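Local atomic coordinates of afamin (Homo sapiens, PDB entry 6FAK), a protein that carries hydrophobic molecules in body fluids, binding vitamin E and keeping lipidated Wnt proteins soluble and active. Residues A[26-30]-A[42-46]. Residues are numbered along the deposited sequence; the frame is centred on the assembly and turned at random.
Sequences TIIAF and MEKLV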
ATOM      1  N   THR A  26      -0.766   6.217  21.678  1.00 30.11           N
ATOM      2  CA  THR A  26       0.330   7.155  21.794  1.00 30.43           C
ATOM      3  C   THR A  26       1.657   6.604  21.194  1.00 29.18           C
ATOM      4  O   THR A  26       2.415   7.332  20.536  1.00 27.77           O
ATOM      5  CB  THR A  26       0.543   7.547  23.282  1.00 32.72           C
ATOM      6  OG1 THR A  26      -0.642   8.196  23.766  1.00 35.60           O
ATOM      7  CG2 THR A  26       1.678   8.520  23.414  1.00 33.11           C
ATOM      8  N   ILE A  27       1.926   5.339  21.490  1.00 28.94           N
ATOM      9  CA  ILE A  27       3.089   4.609  20.961  1.00 29.07           C
ATOM     10  C   ILE A  27       3.045   4.598  19.443  1.00 27.46           C
ATOM     11  O   ILE A  27       4.053   4.919  18.781  1.00 26.55           O
ATOM     12  CB  ILE A  27       3.147   3.178  21.540  1.00 30.81           C
ATOM     13  CG1 ILE A  27       3.594   3.258  22.987  1.00 33.13           C
ATOM     14  CG2 ILE A  27       4.116   2.289  20.756  1.00 31.99           C
ATOM     15  CD1 ILE A  27       3.501   1.925  23.737  1.00 35.00           C
ATOM     16  N   ILE A  28       1.869   4.258  18.886  1.00 26.83           N
ATOM     17  CA  ILE A  28       1.736   4.199  17.429  1.00 26.05           C
ATOM     18  C   ILE A  28       2.070   5.596  16.840  1.00 25.37           C
ATOM     19  O   ILE A  28       2.917   5.701  15.967  1.00 24.77           O
ATOM     20  CB  ILE A  28       0.331   3.819  16.964  1.00 26.24           C
ATOM     21  CG1 ILE A  28       0.021   2.345  17.312  1.00 26.90           C
ATOM     22  CG2 ILE A  28       0.189   4.011  15.457  1.00 25.64           C
ATOM     23  CD1 ILE A  28      -1.375   1.881  16.980  1.00 27.71           C
ATOM     24  N   ALA A  29       1.434   6.640  17.361  1.00 25.05           N
ATOM     25  CA  ALA A  29       1.660   8.008  16.813  1.00 25.10           C
ATOM     26  C   ALA A  29       3.156   8.433  16.887  1.00 24.62           C
ATOM     27  O   ALA A  29       3.723   8.938  15.934  1.00 24.18           O
ATOM     28  CB  ALA A  29       0.805   9.012  17.566  1.00 25.48           C
ATOM     29  N   PHE A  30       3.728   8.266  18.073  1.00 24.83           N
ATOM     30  CA  PHE A  30       5.080   8.693  18.354  1.00 25.07           C
ATOM     31  C   PHE A  30       6.073   7.925  17.498  1.00 24.30           C
ATOM     32  O   PHE A  30       6.895   8.547  16.824  1.00 24.01           O
ATOM     33  CB  PHE A  30       5.400   8.537  19.834  1.00 26.22           C
ATOM     34  CG  PHE A  30       6.660   9.239  20.301  1.00 26.86           C
ATOM     35  CD1 PHE A  30       7.393  10.102  19.518  1.00 27.17           C
ATOM     36  CD2 PHE A  30       7.079   9.038  21.592  1.00 28.23           C
ATOM     37  CE1 PHE A  30       8.528  10.750  20.007  1.00 27.75           C
ATOM     38  CE2 PHE A  30       8.245   9.626  22.104  1.00 28.66           C
ATOM     39  CZ  PHE A  30       8.960  10.522  21.310  1.00 28.53           C
ATOM     40  N   MET A  42       9.268   6.522  24.343  1.00 36.17           N
ATOM     41  CA  MET A  42       7.836   6.262  24.196  1.00 36.90           C
ATOM     42  C   MET A  42       7.086   6.365  25.539  1.00 39.21           C
ATOM     43  O   MET A  42       6.058   7.029  25.631  1.00 40.75           O
ATOM     44  CB  MET A  42       7.570   4.867  23.584  1.00 35.93           C
ATOM     45  CG  MET A  42       8.094   4.579  22.199  1.00 34.66           C
ATOM     46  SD  MET A  42       7.142   5.434  20.949  1.00 33.13           S
ATOM     47  CE  MET A  42       8.428   6.287  20.069  1.00 31.66           C
ATOM     48  N   GLU A  43       7.644   5.718  26.562  1.00 42.18           N
ATOM     49  CA  GLU A  43       7.095   5.659  27.916  1.00 45.44           C
ATOM     50  C   GLU A  43       6.860   7.042  28.526  1.00 45.78           C
ATOM     51  O   GLU A  43       5.816   7.287  29.140  1.00 46.11           O
ATOM     52  CB  GLU A  43       8.024   4.822  28.825  1.00 53.01           C
ATOM     53  CG  GLU A  43       8.119   3.320  28.480  1.00 56.31           C
ATOM     54  CD  GLU A  43       9.175   2.566  29.303  1.00 67.61           C
ATOM     55  OE1 GLU A  43      10.309   3.084  29.505  1.00 72.66           O
ATOM     56  OE2 GLU A  43       8.884   1.432  29.740  1.00 65.01           O
ATOM     57  N   LYS A  44       7.794   7.965  28.301  1.00 46.07           N
ATOM     58  CA  LYS A  44       7.644   9.320  28.784  1.00 45.49           C
ATOM     59  C   LYS A  44       6.486  10.059  28.119  1.00 45.57           C
ATOM     60  O   LYS A  44       5.748  10.774  28.803  1.00 46.87           O
ATOM     61  CB  LYS A  44       8.938  10.093  28.587  1.00 51.37           C
ATOM     62  CG  LYS A  44      10.116   9.533  29.382  1.00 56.92           C
ATOM     63  CD  LYS A  44      11.257  10.542  29.517  1.00 62.81           C
ATOM     64  CE  LYS A  44      12.080  10.651  28.245  1.00 70.53           C
ATOM     65  NZ  LYS A  44      13.049   9.525  28.103  1.00 73.95           N
ATOM     66  N   LEU A  45       6.304   9.897  26.795  1.00 39.58           N
ATOM     67  CA  LEU A  45       5.105  10.468  26.140  1.00 36.47           C
ATOM     68  C   LEU A  45       3.805   9.815  26.656  1.00 36.50           C
ATOM     69  O   LEU A  45       2.790  10.508  26.853  1.00 35.46           O
ATOM     70  CB  LEU A  45       5.168  10.401  24.623  1.00 34.14           C
ATOM     71  CG  LEU A  45       4.024  11.096  23.829  1.00 34.02           C
ATOM     72  CD1 LEU A  45       3.927  12.593  24.082  1.00 35.13           C
ATOM     73  CD2 LEU A  45       4.201  10.871  22.337  1.00 33.67           C
ATOM     74  N   VAL A  46       3.820   8.496  26.838  1.00 36.95           N
ATOM     75  CA  VAL A  46       2.632   7.800  27.377  1.00 40.80           C
ATOM     76  C   VAL A  46       2.144   8.510  28.656  1.00 42.32           C
ATOM     77  O   VAL A  46       0.964   8.884  28.744  1.00 43.28           O
ATOM     78  CB  VAL A  46       2.883   6.290  27.575  1.00 42.18           C
ATOM     79  CG1 VAL A  46       1.747   5.628  28.344  1.00 42.89           C
ATOM     80  CG2 VAL A  46       2.998   5.605  26.210  1.00 44.28           C
TER
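M42 lays its methyl over one face of the F30 ring, a CH-pi contact with CE 3.7 Å from the ring centroid; SD lies 4.5 Å from that centroid, obliquely, so the pair also counts as a Met-aromatic contact. With chi1 and chi2 both m, the M42 side chain reaches across, SD 3.8 Å from the carbonyl O of I27. L45 reaches the same ring, its CD2 3.5 Å from CD2 of F30, while its CG sits 3.5 Å from CG2 of T26. Helices 22-33 and 39-58 are consecutive in the first albumin domain of this all-helical fold, joined by a short loop; the axes of segments 26-30 and 42-46 come within 9.5 Å, their directions 125° apart. No hydrogen bond links the two segments: T26 gives OG1 to the carbonyl of I22 in its own helix and leaves its methyl for packing. I27 CG1 meets V46 CG2 at 4.0 Å. Helix 69-78 adds I77 against F30 and L45, and Y143 of helix 134-148 touches I27 and M42.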